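Local atomic coordinates of anthranilate-CoA ligase (Stigmatella aurantiaca, PDB entry 4WV3), a protein that belongs to the AMP-binding enzyme family of the ANL clan, pairing a large AMP-binding region with a small C-terminal domain. Residues A[13-18]-A[227-232]; A[209-214]-A[235-240]. One frame throughout, in Å; residues are numbered along the deposited sequence.

Contact 1: residues A[13-18]-A[227-232]; sequences VDILER and NLIFPW
Two N-H groups grip the carbonyl oxygen of Trp232: the side-chain ND2 of Asn19 and, at longer range, the backbone N of Gly235. The latter bond belongs to the Schellman motif that ends helix 221-234, the connecting helix of a beta-alpha-beta unit, against which the short helix 14-17 packs. Because Asn19 ND2 also donates to Leu16 O, one amide bridges the two helices. Ile15 O approaches Trp232 O to 3.1 Å, but both are acceptors and no bond is assigned.

Otherwise the interface is apolar and mostly buried. Ile15 and Ile229 cross at about a right angle. The CG2 branch of Ile15, anti to the backbone N, lies 4.0 Å from Ile229 CG2, and the same methyl sits 3.5 Å from Ile229 O. Leu16 and Trp232 run side by side and point the same way; with Leu16 CG anti to the backbone N (chi1 159°), Leu16 CD1 reaches the six-membered ring obliquely, 3.8 Å from Trp232 CZ3. Leu228 CD2 lies over one face of that indole, displaced toward the rim, while Val41 of helix 38-54 and Val74 of helix 71-83 also touch it.

At the exposed end, Arg18 NE donates to Tyr233 O, and Arg18 NH1 forms a 2.9 Å salt bridge with Asp14 OD2, which offers its syn lone pair and lies 1° out of the guanidinium plane.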
ATOM      1  N   VAL A  13     -15.464   8.168 -11.408  1.00 14.23           N
ATOM      2  CA  VAL A  13     -14.809   8.754 -12.571  1.00 14.97           C
ATOM      3  C   VAL A  13     -14.785  10.276 -12.434  1.00 21.52           C
ATOM      4  O   VAL A  13     -14.046  10.966 -13.138  1.00 22.49           O
ATOM      5  CB  VAL A  13     -15.505   8.348 -13.888  1.00 15.73           C
ATOM      6  CG1 VAL A  13     -16.803   9.119 -14.068  1.00 16.11           C
ATOM      7  CG2 VAL A  13     -14.577   8.570 -15.076  1.00 13.88           C
ATOM      8  N   ASP A  14     -15.588  10.791 -11.508  1.00 17.97           N
ATOM      9  CA  ASP A  14     -15.613  12.219 -11.221  1.00 17.60           C
ATOM     10  C   ASP A  14     -14.279  12.691 -10.653  1.00 18.29           C
ATOM     11  O   ASP A  14     -13.929  13.861 -10.779  1.00 18.32           O
ATOM     12  CB  ASP A  14     -16.747  12.556 -10.251  1.00 16.15           C
ATOM     13  CG  ASP A  14     -16.840  14.041  -9.963  1.00 21.31           C
ATOM     14  OD1 ASP A  14     -17.355  14.785 -10.825  1.00 28.76           O
ATOM     15  OD2 ASP A  14     -16.397  14.463  -8.876  1.00 19.99           O
ATOM     16  N   ILE A  15     -13.546  11.774 -10.026  1.00 19.73           N
ATOM     17  CA  ILE A  15     -12.203  12.055  -9.525  1.00 19.36           C
ATOM     18  C   ILE A  15     -11.343  12.640 -10.643  1.00 21.75           C
ATOM     19  O   ILE A  15     -10.580  13.585 -10.433  1.00 15.59           O
ATOM     20  CB  ILE A  15     -11.540  10.780  -8.958  1.00 14.03           C
ATOM     21  CG1 ILE A  15     -12.255  10.331  -7.682  1.00 15.69           C
ATOM     22  CG2 ILE A  15     -10.063  11.008  -8.675  1.00 11.38           C
ATOM     23  CD1 ILE A  15     -12.131  11.313  -6.536  1.00 14.21           C
ATOM     24  N   LEU A  16     -11.498  12.079 -11.837  1.00 19.23           N
ATOM     25  CA  LEU A  16     -10.836  12.592 -13.027  1.00 19.86           C
ATOM     26  C   LEU A  16     -11.636  13.730 -13.657  1.00 17.53           C
ATOM     27  O   LEU A  16     -11.074  14.752 -14.047  1.00 20.75           O
ATOM     28  CB  LEU A  16     -10.651  11.466 -14.046  1.00 19.20           C
ATOM     29  CG  LEU A  16     -10.430  11.871 -15.507  1.00 20.15           C
ATOM     30  CD1 LEU A  16      -9.097  12.586 -15.689  1.00 16.74           C
ATOM     31  CD2 LEU A  16     -10.527  10.657 -16.421  1.00 14.97           C
ATOM     32  N   GLU A  17     -12.950  13.550 -13.741  1.00 15.52           N
ATOM     33  CA  GLU A  17     -13.801  14.459 -14.504  1.00 19.44           C
ATOM     34  C   GLU A  17     -14.200  15.749 -13.782  1.00 23.34           C
ATOM     35  O   GLU A  17     -14.883  16.596 -14.358  1.00 26.12           O
ATOM     36  CB  GLU A  17     -15.045  13.726 -15.018  1.00 18.33           C
ATOM     37  CG  GLU A  17     -14.730  12.635 -16.030  1.00 16.18           C
ATOM     38  CD  GLU A  17     -15.974  12.035 -16.655  1.00 22.15           C
ATOM     39  OE1 GLU A  17     -17.091  12.476 -16.307  1.00 28.53           O
ATOM     40  OE2 GLU A  17     -15.835  11.123 -17.497  1.00 17.37           O
ATOM     41  N   ARG A  18     -13.774  15.904 -12.531  1.00 21.32           N
ATOM     42  CA  ARG A  18     -14.010  17.155 -11.813  1.00 21.45           C
ATOM     43  C   ARG A  18     -12.974  18.192 -12.231  1.00 21.52           C
ATOM     44  O   ARG A  18     -13.044  19.354 -11.832  1.00 30.11           O
ATOM     45  CB  ARG A  18     -13.973  16.942 -10.296  1.00 15.66           C
ATOM     46  CG  ARG A  18     -12.604  16.565  -9.753  1.00 16.73           C
ATOM     47  CD  ARG A  18     -12.689  15.997  -8.342  1.00 17.29           C
ATOM     48  NE  ARG A  18     -12.976  17.014  -7.334  1.00 19.94           N
ATOM     49  CZ  ARG A  18     -14.178  17.235  -6.811  1.00 18.41           C
ATOM     50  NH1 ARG A  18     -15.218  16.511  -7.203  1.00 25.53           N
ATOM     51  NH2 ARG A  18     -14.342  18.181  -5.895  1.00 15.29           N
ATOM     52  N   ASN A 227      -1.077   8.319  -5.310  1.00 13.71           N
ATOM     53  CA  ASN A 227      -0.417   8.643  -6.572  1.00  9.70           C
ATOM     54  C   ASN A 227      -1.368   8.703  -7.767  1.00  8.57           C
ATOM     55  O   ASN A 227      -0.934   8.612  -8.914  1.00  9.07           O
ATOM     56  CB  ASN A 227       0.708   7.641  -6.850  1.00 13.10           C
ATOM     57  CG  ASN A 227       1.779   8.199  -7.776  1.00 16.87           C
ATOM     58  OD1 ASN A 227       1.914   9.412  -7.933  1.00 14.51           O
ATOM     59  ND2 ASN A 227       2.551   7.308  -8.389  1.00 17.50           N
ATOM     60  N   LEU A 228      -2.657   8.871  -7.498  1.00 11.22           N
ATOM     61  CA  LEU A 228      -3.643   8.953  -8.570  1.00 12.15           C
ATOM     62  C   LEU A 228      -4.946   9.602  -8.115  1.00 15.84           C
ATOM     63  O   LEU A 228      -5.283  10.708  -8.540  1.00 18.55           O
ATOM     64  CB  LEU A 228      -3.924   7.562  -9.144  1.00 12.65           C
ATOM     65  CG  LEU A 228      -4.116   7.479 -10.659  1.00 14.79           C
ATOM     66  CD1 LEU A 228      -4.647   6.112 -11.060  1.00 15.77           C
ATOM     67  CD2 LEU A 228      -5.044   8.583 -11.145  1.00 13.79           C
ATOM     68  N   ILE A 229      -5.677   8.905  -7.252  1.00 14.60           N
ATOM     69  CA  ILE A 229      -6.976   9.374  -6.788  1.00 14.97           C
ATOM     70  C   ILE A 229      -6.876  10.686  -6.016  1.00 14.96           C
ATOM     71  O   ILE A 229      -7.631  11.624  -6.271  1.00 16.93           O
ATOM     72  CB  ILE A 229      -7.669   8.317  -5.907  1.00 13.14           C
ATOM     73  CG1 ILE A 229      -7.765   6.985  -6.652  1.00 15.47           C
ATOM     74  CG2 ILE A 229      -9.047   8.797  -5.478  1.00 10.60           C
ATOM     75  CD1 ILE A 229      -8.506   7.076  -7.970  1.00 11.67           C
ATOM     76  N   PHE A 230      -5.935  10.748  -5.080  1.00 12.16           N
ATOM     77  CA  PHE A 230      -5.771  11.936  -4.243  1.00 15.63           C
ATOM     78  C   PHE A 230      -5.280  13.178  -5.012  1.00 16.96           C
ATOM     79  O   PHE A 230      -5.871  14.249  -4.877  1.00 17.11           O
ATOM     80  CB  PHE A 230      -4.875  11.659  -3.022  1.00 16.99           C
ATOM     81  CG  PHE A 230      -5.381  10.563  -2.113  1.00 18.86           C
ATOM     82  CD1 PHE A 230      -6.631   9.990  -2.300  1.00 15.08           C
ATOM     83  CD2 PHE A 230      -4.601  10.111  -1.062  1.00 19.15           C
ATOM     84  CE1 PHE A 230      -7.087   8.987  -1.464  1.00 13.02           C
ATOM     85  CE2 PHE A 230      -5.052   9.110  -0.220  1.00 17.74           C
ATOM     86  CZ  PHE A 230      -6.297   8.548  -0.422  1.00 15.71           C
ATOM     87  N   PRO A 231      -4.201  13.049  -5.816  1.00 19.36           N
ATOM     88  CA  PRO A 231      -3.746  14.256  -6.518  1.00 20.00           C
ATOM     89  C   PRO A 231      -4.723  14.748  -7.586  1.00 17.48           C
ATOM     90  O   PRO A 231      -4.876  15.956  -7.750  1.00 20.88           O
ATOM     91  CB  PRO A 231      -2.434  13.808  -7.173  1.00 17.32           C
ATOM     92  CG  PRO A 231      -2.558  12.332  -7.298  1.00 12.56           C
ATOM     93  CD  PRO A 231      -3.308  11.905  -6.076  1.00 13.50           C
ATOM     94  N   TRP A 232      -5.369  13.831  -8.299  1.00 17.99           N
ATOM     95  CA  TRP A 232      -6.310  14.218  -9.347  1.00 21.79           C
ATOM     96  C   TRP A 232      -7.588  14.817  -8.766  1.00 21.83           C
ATOM     97  O   TRP A 232      -8.316  15.535  -9.451  1.00 15.03           O
ATOM     98  CB  TRP A 232      -6.636  13.032 -10.259  1.00 19.67           C
ATOM     99  CG  TRP A 232      -5.544  12.719 -11.238  1.00 21.27           C
ATOM    100  CD1 TRP A 232      -4.263  13.190 -11.215  1.00 18.39           C
ATOM    101  CD2 TRP A 232      -5.640  11.879 -12.395  1.00 17.56           C
ATOM    102  NE1 TRP A 232      -3.554  12.689 -12.280  1.00 20.13           N
ATOM    103  CE2 TRP A 232      -4.377  11.883 -13.021  1.00 16.33           C
ATOM    104  CE3 TRP A 232      -6.671  11.122 -12.962  1.00 16.26           C
ATOM    105  CZ2 TRP A 232      -4.116  11.159 -14.181  1.00 13.41           C
ATOM    106  CZ3 TRP A 232      -6.409  10.404 -14.115  1.00 17.67           C
ATOM    107  CH2 TRP A 232      -5.142  10.430 -14.713  1.00 12.00           C
TER

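Contact 2: residues A[209-214]-A[235-240]; sequences SDRTFA and GASCVL
The backbones of 211-214 and 237-239 run parallel, their axes 4.4 Å apart at closest and 26° off alignment. Arg211 is bridged with Ser237 and Thr212 with Cys238. Thr212 donates from N to Ser237 O at 2.9 Å, nearly straight at 162°, and accepts at O from Val239 N at 2.7 Å, so that one residue bonds to both neighbours of Cys238, the signature of parallel pairing. A weak bond from Ser237 N to Asp210 O extends the ladder toward the N-terminal end of both strands, where Ala236 CB also rests against Asp210 O.

These are the two strands of a beta-alpha-beta crossover whose helix, 221-234, packs on the face bearing Thr212 and Cys238. In the mixed sheet, strand 262-265 continues beyond 211-214 and strand 27-30 beyond 237-239.

On the opposite face, Arg211 leaves the backbone extended, CG anti to the backbone N, then bends at chi3 and lays its aliphatic part over Ser237 and Val239. Ser237 OG, in the crowded position between backbone N and carbonyl carbon, accepts from Arg211 NE at 2.9 Å, 17° out of the guanidinium plane; Phe258 O takes NH1, so two bonds fix the group's rotation. Arg211 CG meets Val239 CG2 at 3.9 Å. The Phe213 ring presents its edge to Val239 O, with CD1 nearest at 3.3 Å, while Phe213 CB packs on Val239 CB. On the helix-covered face, Thr212 OG1 touches Cys238 CB at 3.3 Å and has its main polar partner in the side chain of Asn227.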
ATOM      1  N   SER A 209      -0.968  22.603  -7.238  1.00 24.72           N
ATOM      2  CA  SER A 209       0.407  22.835  -7.672  1.00 16.06           C
ATOM      3  C   SER A 209       1.321  21.643  -7.387  1.00 19.55           C
ATOM      4  O   SER A 209       2.466  21.612  -7.835  1.00 23.46           O
ATOM      5  CB  SER A 209       0.969  24.093  -7.008  1.00 11.90           C
ATOM      6  OG  SER A 209       0.934  23.981  -5.597  1.00 20.34           O
ATOM      7  N   ASP A 210       0.811  20.666  -6.642  1.00 16.42           N
ATOM      8  CA  ASP A 210       1.602  19.497  -6.268  1.00 16.71           C
ATOM      9  C   ASP A 210       1.782  18.501  -7.409  1.00 20.96           C
ATOM     10  O   ASP A 210       1.067  18.543  -8.412  1.00 18.20           O
ATOM     11  CB  ASP A 210       0.978  18.784  -5.065  1.00 16.57           C
ATOM     12  CG  ASP A 210       1.362  19.418  -3.744  1.00 18.58           C
ATOM     13  OD1 ASP A 210       2.519  19.874  -3.614  1.00 17.30           O
ATOM     14  OD2 ASP A 210       0.508  19.458  -2.834  1.00 17.30           O
ATOM     15  N   ARG A 211       2.752  17.609  -7.240  1.00 20.22           N
ATOM     16  CA  ARG A 211       2.984  16.513  -8.171  1.00 16.00           C
ATOM     17  C   ARG A 211       3.435  15.288  -7.389  1.00 16.31           C
ATOM     18  O   ARG A 211       4.490  15.301  -6.756  1.00 15.78           O
ATOM     19  CB  ARG A 211       4.036  16.895  -9.209  1.00 15.00           C
ATOM     20  CG  ARG A 211       4.445  15.753 -10.126  1.00 19.60           C
ATOM     21  CD  ARG A 211       5.339  16.256 -11.244  1.00 20.67           C
ATOM     22  NE  ARG A 211       4.673  17.282 -12.040  1.00 28.07           N
ATOM     23  CZ  ARG A 211       5.260  17.980 -13.005  1.00 24.37           C
ATOM     24  NH1 ARG A 211       6.536  17.769 -13.298  1.00 27.45           N
ATOM     25  NH2 ARG A 211       4.572  18.893 -13.675  1.00 22.35           N
ATOM     26  N   THR A 212       2.630  14.232  -7.427  1.00 14.18           N
ATOM     27  CA  THR A 212       2.893  13.046  -6.621  1.00 12.83           C
ATOM     28  C   THR A 212       3.741  12.006  -7.343  1.00 12.44           C
ATOM     29  O   THR A 212       3.734  11.919  -8.571  1.00 11.48           O
ATOM     30  CB  THR A 212       1.583  12.373  -6.163  1.00 12.84           C
ATOM     31  OG1 THR A 212       0.801  12.017  -7.311  1.00  8.30           O
ATOM     32  CG2 THR A 212       0.782  13.308  -5.271  1.00  9.57           C
ATOM     33  N   PHE A 213       4.472  11.221  -6.560  1.00 14.85           N
ATOM     34  CA  PHE A 213       5.211  10.077  -7.075  1.00 16.57           C
ATOM     35  C   PHE A 213       5.333   9.014  -5.993  1.00 18.20           C
ATOM     36  O   PHE A 213       5.969   9.231  -4.962  1.00 19.67           O
ATOM     37  CB  PHE A 213       6.596  10.493  -7.577  1.00 17.32           C
ATOM     38  CG  PHE A 213       7.502   9.332  -7.882  1.00 18.02           C
ATOM     39  CD1 PHE A 213       7.080   8.301  -8.706  1.00 19.94           C
ATOM     40  CD2 PHE A 213       8.781   9.278  -7.351  1.00 16.28           C
ATOM     41  CE1 PHE A 213       7.911   7.231  -8.986  1.00 18.35           C
ATOM     42  CE2 PHE A 213       9.619   8.212  -7.630  1.00 20.06           C
ATOM     43  CZ  PHE A 213       9.183   7.188  -8.449  1.00 22.70           C
ATOM     44  N   ALA A 214       4.708   7.867  -6.232  1.00 18.00           N
ATOM     45  CA  ALA A 214       4.741   6.769  -5.278  1.00 15.50           C
ATOM     46  C   ALA A 214       5.491   5.577  -5.847  1.00 16.80           C
ATOM     47  O   ALA A 214       5.262   5.175  -6.988  1.00 15.01           O
ATOM     48  CB  ALA A 214       3.333   6.362  -4.891  1.00 13.93           C
ATOM     49  N   GLY A 235      -6.529  18.313  -8.662  1.00 17.23           N
ATOM     50  CA  GLY A 235      -5.986  18.818  -9.910  1.00 17.43           C
ATOM     51  C   GLY A 235      -4.482  18.677 -10.038  1.00 19.95           C
ATOM     52  O   GLY A 235      -3.888  19.145 -11.010  1.00 17.60           O
ATOM     53  N   ALA A 236      -3.862  18.033  -9.055  1.00 17.82           N
ATOM     54  CA  ALA A 236      -2.422  17.808  -9.080  1.00 15.26           C
ATOM     55  C   ALA A 236      -2.056  16.717 -10.081  1.00 16.93           C
ATOM     56  O   ALA A 236      -2.906  15.923 -10.487  1.00 15.99           O
ATOM     57  CB  ALA A 236      -1.920  17.447  -7.693  1.00 15.66           C
ATOM     58  N   SER A 237      -0.789  16.683 -10.478  1.00 14.85           N
ATOM     59  CA  SER A 237      -0.304  15.678 -11.417  1.00 16.51           C
ATOM     60  C   SER A 237       0.369  14.526 -10.677  1.00 17.87           C
ATOM     61  O   SER A 237       0.660  14.630  -9.485  1.00 14.99           O
ATOM     62  CB  SER A 237       0.670  16.305 -12.415  1.00 13.62           C
ATOM     63  OG  SER A 237       1.779  16.880 -11.747  1.00 18.78           O
ATOM     64  N   CYS A 238       0.613  13.427 -11.387  1.00 15.73           N
ATOM     65  CA  CYS A 238       1.244  12.255 -10.784  1.00 16.73           C
ATOM     66  C   CYS A 238       2.324  11.657 -11.682  1.00 19.00           C
ATOM     67  O   CYS A 238       2.318  11.857 -12.898  1.00 14.05           O
ATOM     68  CB  CYS A 238       0.195  11.193 -10.444  1.00 14.12           C
ATOM     69  SG  CYS A 238      -0.660  10.492 -11.875  1.00 17.17           S
ATOM     70  N   VAL A 239       3.247  10.920 -11.069  1.00 17.49           N
ATOM     71  CA  VAL A 239       4.341  10.283 -11.794  1.00 19.97           C
ATOM     72  C   VAL A 239       4.304   8.769 -11.595  1.00 15.69           C
ATOM     73  O   VAL A 239       4.259   8.287 -10.465  1.00 14.84           O
ATOM     74  CB  VAL A 239       5.709  10.826 -11.334  1.00 18.99           C
ATOM     75  CG1 VAL A 239       6.837  10.152 -12.101  1.00 11.72           C
ATOM     76  CG2 VAL A 239       5.765  12.339 -11.506  1.00 16.68           C
ATOM     77  N   LEU A 240       4.325   8.025 -12.698  1.00 13.92           N
ATOM     78  CA  LEU A 240       4.213   6.570 -12.644  1.00 19.32           C
ATOM     79  C   LEU A 240       5.511   5.871 -13.047  1.00 15.33           C
ATOM     80  O   LEU A 240       6.059   6.125 -14.120  1.00 11.54           O
ATOM     81  CB  LEU A 240       3.059   6.093 -13.529  1.00 16.63           C
ATOM     82  CG  LEU A 240       1.702   6.750 -13.260  1.00 18.63           C
ATOM     83  CD1 LEU A 240       0.646   6.222 -14.216  1.00 16.32           C
ATOM     84  CD2 LEU A 240       1.275   6.540 -11.813  1.00 14.49           C
TER

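Overall arrangement
Helix 221-234 is the shared element: contact 1 uses one of its sides, and the strands of contact 2 precede and follow it in the chain, so the segments alternate in sequence. The two centres lie 11 Å apart. The join is direct. Pro231 O and Ala236 N, 2.7 Å apart, form a probable hydrogen bond of the turn that leads from helix into strand, and Asn227 O packs on Cys238 CB at 3.2 Å. Both contacts stand back from the bound 5'-O-[(S)-[(2-aminobenzoyl)oxy](hydroxy)phosphoryl]adenosine: the side chains of Ile229 in contact 1 and Ala214 in contact 2 are about 11 Å and about 10 Å from it, so neither touches the ligand.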